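Local coordinates for Alr1585 protein (Nostoc sp., PDB 5C2I) that probably uses its haem iron to reduce hydrogen peroxide while oxidising dyes and related compounds, as other dye-decolorizing (DyP-type) peroxidases do, at residues L27-G32 against A458-F463; S252-R257 against L385-Q390. The protein carries 1 engineered substitution. One frame throughout, in Å; residues are numbered along the deposited sequence.

Overall arrangement
Along the chain the segments come in the order 27-32, 252-257, 385-390, 458-463, so both strands of contact 2 fall between the two halves of contact 1. The centres of the contacts lie about 16 Å apart: contact 2 is about 5 Å from the centre of the chain, contact 1 about 19 Å from it. They meet through one antiparallel sheet, in which strand 250-261 pairs with both 383-390 and 448-458; Ala458 N lies 2.9 Å from Ser252 O, a probable hydrogen bond. Contact 1 thus ties helix 24-29, near the N-terminus, to the last strand and the helix that follows it, while contact 2 carries the same sheet to the haem through Phe386.

Contact 1 (L27-G32 against A458-F463); sequences LNDLQG and APSISF
Asp29, the last residue of helix 24-29, meets the start of helix 461-465 with three oxygens. Its carbonyl O takes a nearly straight hydrogen bond from Ile461 N (3.0 Å, 172° at the hydrogen). Its OD1 accepts Ser462 N at 2.8 Å on the syn side, 17° out of the carboxylate plane. Its OD2 accepts Ser462 OG at 2.7 Å on the syn lone pair, so the two donors of one residue grip the two oxygens. With CG anti to the backbone N (chi1 -154°), the carboxylate is placed alongside the first turn of helix 461-465. Two residues on, the extended Gln31 side chain reaches across to the other segment: NE2 gives a straight bond to Pro459 O at 3.0 Å, on a lone pair of that oxygen, which lies in the Gln31 amide plane. Water 1 accepts from Gln31 N and probably donates to the same carbonyl, while Gln31 CG rests 4.0 Å from Ile461 CG1. Farther out, Ser249 OG adds a bond to Asp29 OD2, and Gln31 is steadied by Phe96 O at NE2 and Asn95 ND2 at OE1. Ser460, the N-cap residue of the second helix, accepts a weak capping bond from Phe463 N at its OG, and that OG also bonds to Asp241 OD2. The two amides at the helix start are therefore met by a helix-end carbonyl and a carboxylate from a distant part of the chain, and the partial positive charge of the helix N-terminus, with the hydroxyl donors, would probably favour an ionised Asp29 in this buried setting.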
# COMPACT_ATOMS: atom_id res chain seq x y z
N LEU A 27 29.61 -27.11 -3.90
CA LEU A 27 28.69 -26.08 -3.43
C LEU A 27 29.20 -25.37 -2.16
O LEU A 27 28.86 -24.23 -1.90
CB LEU A 27 27.30 -26.67 -3.17
CG LEU A 27 26.53 -27.18 -4.39
CD1 LEU A 27 25.19 -27.79 -3.98
CD2 LEU A 27 26.32 -26.08 -5.42
N ASN A 28 29.99 -26.07 -1.35
CA ASN A 28 30.54 -25.50 -0.14
C ASN A 28 31.61 -24.47 -0.39
O ASN A 28 31.75 -23.54 0.37
CB ASN A 28 31.15 -26.62 0.74
CG ASN A 28 31.38 -26.15 2.16
OD1 ASN A 28 30.48 -25.59 2.81
ND2 ASN A 28 32.62 -26.28 2.64
N ASP A 29 32.38 -24.63 -1.46
CA ASP A 29 33.53 -23.74 -1.75
C ASP A 29 33.29 -22.76 -2.86
O ASP A 29 34.16 -21.88 -3.14
CB ASP A 29 34.80 -24.57 -2.06
CG ASP A 29 36.10 -23.81 -1.74
OD1 ASP A 29 36.07 -22.98 -0.81
OD2 ASP A 29 37.17 -24.11 -2.36
N LEU A 30 32.14 -22.88 -3.52
CA LEU A 30 31.76 -21.95 -4.62
C LEU A 30 30.98 -20.81 -4.02
O LEU A 30 30.08 -21.03 -3.18
CB LEU A 30 30.86 -22.68 -5.62
CG LEU A 30 30.24 -21.86 -6.77
CD1 LEU A 30 31.35 -21.43 -7.74
CD2 LEU A 30 29.20 -22.66 -7.50
N GLN A 31 31.26 -19.60 -4.45
CA GLN A 31 30.46 -18.44 -4.01
C GLN A 31 29.02 -18.53 -4.55
O GLN A 31 28.76 -19.08 -5.62
CB GLN A 31 31.08 -17.13 -4.48
CG GLN A 31 32.39 -16.79 -3.79
CD GLN A 31 32.82 -15.37 -4.06
OE1 GLN A 31 32.06 -14.42 -3.81
NE2 GLN A 31 34.03 -15.21 -4.54
N GLY A 32 28.08 -17.97 -3.81
CA GLY A 32 26.70 -17.79 -4.25
C GLY A 32 26.54 -16.77 -5.37
O GLY A 32 27.52 -16.15 -5.81
N ALA A 458 35.39 -14.52 -9.68
CA ALA A 458 34.89 -14.87 -8.36
C ALA A 458 35.70 -16.07 -7.87
O ALA A 458 35.46 -17.18 -8.32
CB ALA A 458 33.42 -15.24 -8.43
N PRO A 459 36.68 -15.86 -6.96
CA PRO A 459 37.48 -17.00 -6.54
C PRO A 459 36.74 -17.95 -5.62
O PRO A 459 35.71 -17.60 -5.07
CB PRO A 459 38.68 -16.34 -5.82
CG PRO A 459 38.60 -14.89 -6.12
CD PRO A 459 37.15 -14.61 -6.36
N SER A 460 37.28 -19.15 -5.45
CA SER A 460 36.78 -20.09 -4.46
C SER A 460 36.97 -19.47 -3.09
O SER A 460 37.87 -18.62 -2.89
CB SER A 460 37.55 -21.42 -4.57
OG SER A 460 38.92 -21.27 -4.20
N ILE A 461 36.11 -19.86 -2.17
CA ILE A 461 36.13 -19.34 -0.82
C ILE A 461 37.43 -19.74 -0.07
O ILE A 461 38.03 -18.89 0.60
CB ILE A 461 34.86 -19.74 -0.05
CG1 ILE A 461 33.66 -19.03 -0.72
CG2 ILE A 461 35.00 -19.39 1.42
CD1 ILE A 461 32.30 -19.52 -0.28
N SER A 462 37.87 -20.97 -0.25
CA SER A 462 39.10 -21.46 0.39
C SER A 462 40.31 -20.64 -0.02
O SER A 462 41.17 -20.32 0.82
CB SER A 462 39.34 -22.97 0.14
OG SER A 462 39.46 -23.26 -1.26
N PHE A 463 40.40 -20.26 -1.28
CA PHE A 463 41.47 -19.38 -1.72
C PHE A 463 41.50 -18.10 -0.89
O PHE A 463 42.57 -17.70 -0.36
CB PHE A 463 41.37 -19.05 -3.18
CG PHE A 463 42.23 -17.91 -3.62
CD1 PHE A 463 43.60 -18.06 -3.78
CD2 PHE A 463 41.68 -16.68 -3.95
CE1 PHE A 463 44.42 -17.03 -4.21
CE2 PHE A 463 42.50 -15.62 -4.40
CZ PHE A 463 43.87 -15.78 -4.52
O HOH W 1 33.60 -19.26 -6.21

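Contact 2 (S252-R257 against L385-Q390); sequences SYLVYR and LFLCFQ. With HEM (protoporphyrin IX containing Fe), chain E.
Val255 and Cys388 form a hydrogen-bonded antiparallel pair, with Val255 N 2.9 Å from Cys388 O and Cys388 N 3.0 Å from Val255 O. Arg257 and Phe386 pair likewise, as do Tyr253 and Gln390. Tyr253 O takes two bonds: from Gln390 N in the carbonyl plane, and from Gln390 NE2 at 3.1 Å, which stands 49° above that plane. The Gln390 chain bends at chi2 (-105°), which brings its amide across to Tyr253 O on the partner strand; NE2 also packs against Val255 CG2, and OE1 accepts Phe397 N. An alanine in place of Gln390 would probably cost Tyr253 O its second donor, leave Phe397 N without its acceptor and open a gap beside Val255 CG2. The strands are neighbours in the antiparallel sheet of the C-terminal of the two ferredoxin-like alpha+beta halves of the DyP-type fold. Apolar contacts dominate among Leu254, Tyr256, Leu387 and Phe389, which share one face of the sheet: Leu254 CD1 makes a CH-pi contact over one face of the Phe389 ring, displaced toward the rim and 4.2 Å from the centroid, and Leu387 CG lies alongside Tyr256 CD2 at 3.7 Å. On the opposite face Val255 CB touches Cys388 SG at 3.8 Å. There Phe386, its CG anti to the backbone N (chi1 179°), reaches the haem: CE1 comes 3.5 Å from HEM C2C and CMC lies over one face of the Phe386 ring, on the porphyrin side where water 2 binds FE at 2.3 Å.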
# COMPACT_ATOMS: atom_id res chain seq x y z
N SER A 252 33.97 -18.40 -11.20
CA SER A 252 33.34 -17.99 -12.44
C SER A 252 33.81 -16.61 -12.79
O SER A 252 34.25 -15.85 -11.93
CB SER A 252 31.80 -18.03 -12.32
OG SER A 252 31.18 -17.74 -13.58
N TYR A 253 33.75 -16.28 -14.09
CA TYR A 253 34.13 -14.96 -14.57
C TYR A 253 32.94 -14.03 -14.65
O TYR A 253 31.90 -14.39 -15.19
CB TYR A 253 34.79 -15.06 -15.95
CG TYR A 253 36.13 -15.74 -15.93
CD1 TYR A 253 37.27 -15.04 -15.50
CD2 TYR A 253 36.28 -17.06 -16.32
CE1 TYR A 253 38.50 -15.66 -15.44
CE2 TYR A 253 37.53 -17.68 -16.34
CZ TYR A 253 38.64 -16.97 -15.90
OH TYR A 253 39.87 -17.59 -15.88
N LEU A 254 33.11 -12.84 -14.09
CA LEU A 254 32.12 -11.82 -14.03
C LEU A 254 32.41 -10.71 -15.04
O LEU A 254 33.53 -10.17 -15.08
CB LEU A 254 32.05 -11.21 -12.64
CG LEU A 254 31.14 -9.99 -12.45
CD1 LEU A 254 29.68 -10.30 -12.65
CD2 LEU A 254 31.37 -9.33 -11.09
N VAL A 255 31.41 -10.34 -15.82
CA VAL A 255 31.44 -9.13 -16.63
C VAL A 255 30.54 -8.13 -15.91
O VAL A 255 29.39 -8.45 -15.61
CB VAL A 255 30.85 -9.40 -18.03
CG1 VAL A 255 30.59 -8.09 -18.79
CG2 VAL A 255 31.74 -10.32 -18.83
N TYR A 256 31.06 -6.94 -15.61
CA TYR A 256 30.30 -5.85 -14.98
C TYR A 256 30.35 -4.64 -15.91
O TYR A 256 31.45 -4.22 -16.27
CB TYR A 256 30.90 -5.49 -13.60
CG TYR A 256 30.06 -4.56 -12.77
CD1 TYR A 256 29.78 -3.22 -13.18
CD2 TYR A 256 29.54 -4.97 -11.59
CE1 TYR A 256 28.98 -2.40 -12.42
CE2 TYR A 256 28.77 -4.13 -10.79
CZ TYR A 256 28.48 -2.86 -11.22
OH TYR A 256 27.72 -2.05 -10.43
N ARG A 257 29.18 -4.12 -16.30
CA ARG A 257 29.07 -2.97 -17.18
C ARG A 257 27.95 -2.08 -16.72
O ARG A 257 26.82 -2.58 -16.51
CB ARG A 257 28.83 -3.40 -18.62
CG ARG A 257 30.05 -4.12 -19.25
CD ARG A 257 29.72 -4.87 -20.52
NE ARG A 257 29.35 -4.06 -21.67
CZ ARG A 257 30.20 -3.38 -22.45
NH1 ARG A 257 31.51 -3.30 -22.19
NH2 ARG A 257 29.73 -2.74 -23.50
N LEU A 385 22.78 -2.00 -14.11
CA LEU A 385 24.08 -2.54 -13.70
C LEU A 385 24.12 -3.96 -14.22
O LEU A 385 23.49 -4.88 -13.65
CB LEU A 385 24.27 -2.49 -12.18
CG LEU A 385 24.09 -1.08 -11.59
CD1 LEU A 385 24.15 -1.14 -10.07
CD2 LEU A 385 25.13 -0.12 -12.15
N PHE A 386 24.74 -4.12 -15.38
CA PHE A 386 24.78 -5.40 -16.10
C PHE A 386 25.86 -6.27 -15.51
O PHE A 386 27.04 -5.91 -15.55
CB PHE A 386 25.04 -5.16 -17.59
CG PHE A 386 25.13 -6.41 -18.41
CD1 PHE A 386 23.97 -6.99 -18.93
CD2 PHE A 386 26.37 -7.05 -18.61
CE1 PHE A 386 24.04 -8.14 -19.71
CE2 PHE A 386 26.44 -8.21 -19.38
CZ PHE A 386 25.27 -8.77 -19.91
N LEU A 387 25.46 -7.39 -14.92
CA LEU A 387 26.42 -8.40 -14.44
C LEU A 387 26.08 -9.72 -15.10
O LEU A 387 24.91 -10.08 -15.14
CB LEU A 387 26.31 -8.61 -12.93
CG LEU A 387 26.90 -7.53 -12.01
CD1 LEU A 387 26.00 -6.30 -11.96
CD2 LEU A 387 27.04 -8.10 -10.61
N CYS A 388 27.08 -10.43 -15.61
CA CYS A 388 26.85 -11.79 -16.04
C CYS A 388 28.05 -12.68 -15.75
O CYS A 388 29.19 -12.19 -15.68
CB CYS A 388 26.45 -11.85 -17.52
SG CYS A 388 27.77 -11.60 -18.72
N PHE A 389 27.77 -13.98 -15.64
CA PHE A 389 28.73 -15.01 -15.36
C PHE A 389 28.88 -15.97 -16.53
O PHE A 389 27.93 -16.19 -17.33
CB PHE A 389 28.36 -15.78 -14.09
CG PHE A 389 28.55 -15.01 -12.84
CD1 PHE A 389 29.84 -14.76 -12.33
CD2 PHE A 389 27.44 -14.55 -12.10
CE1 PHE A 389 29.99 -14.03 -11.16
CE2 PHE A 389 27.61 -13.84 -10.94
CZ PHE A 389 28.88 -13.58 -10.46
N GLN A 390 30.08 -16.53 -16.65
CA GLN A 390 30.44 -17.45 -17.71
C GLN A 390 31.76 -18.08 -17.36
O GLN A 390 32.50 -17.58 -16.49
CB GLN A 390 30.59 -16.75 -19.03
CG GLN A 390 31.55 -15.57 -18.99
CD GLN A 390 30.81 -14.25 -19.04
OE1 GLN A 390 30.32 -13.85 -20.08
NE2 GLN A 390 30.79 -13.53 -17.92
CHA HEM E . 17.13 -10.73 -22.70
CHB HEM E . 16.84 -5.98 -21.90
CHC HEM E . 21.66 -5.65 -22.26
CHD HEM E . 21.87 -10.35 -23.30
C1A HEM E . 16.63 -9.46 -22.47
C2A HEM E . 15.24 -9.13 -22.36
C3A HEM E . 15.17 -7.80 -22.14
C4A HEM E . 16.49 -7.31 -22.09
CMA HEM E . 13.93 -6.97 -21.91
CAA HEM E . 14.04 -10.08 -22.46
CBA HEM E . 13.58 -10.78 -21.18
CGA HEM E . 14.70 -11.64 -20.66
O1A HEM E . 14.92 -12.81 -21.09
O2A HEM E . 15.43 -11.17 -19.78
C1B HEM E . 18.15 -5.51 -21.89
C2B HEM E . 18.51 -4.14 -21.62
C3B HEM E . 19.84 -4.05 -21.68
C4B HEM E . 20.30 -5.39 -22.05
CMB HEM E . 17.55 -3.05 -21.31
CAB HEM E . 20.76 -2.92 -21.42
CBB HEM E . 20.46 -1.86 -20.65
C1C HEM E . 22.16 -6.91 -22.63
C2C HEM E . 23.45 -7.20 -22.99
C3C HEM E . 23.50 -8.53 -23.31
C4C HEM E . 22.22 -9.05 -23.11
CMC HEM E . 24.64 -6.28 -22.99
CAC HEM E . 24.62 -9.34 -23.81
CBC HEM E . 25.64 -8.96 -24.53
C1D HEM E . 20.57 -10.81 -23.09
C2D HEM E . 20.25 -12.23 -23.22
C3D HEM E . 18.93 -12.34 -23.10
C4D HEM E . 18.47 -10.96 -22.84
CMD HEM E . 21.20 -13.39 -23.47
CAD HEM E . 18.14 -13.61 -23.12
CBD HEM E . 17.75 -14.06 -24.54
CGD HEM E . 17.01 -15.36 -24.46
O1D HEM E . 15.90 -15.38 -24.99
O2D HEM E . 17.48 -16.40 -23.89
NA HEM E . 17.38 -8.32 -22.38
NB HEM E . 19.23 -6.16 -22.21
NC HEM E . 21.37 -8.02 -22.79
ND HEM E . 19.47 -10.07 -22.94
FE HEM E . 19.35 -8.17 -22.62
O HOH W 2 19.82 -8.42 -20.34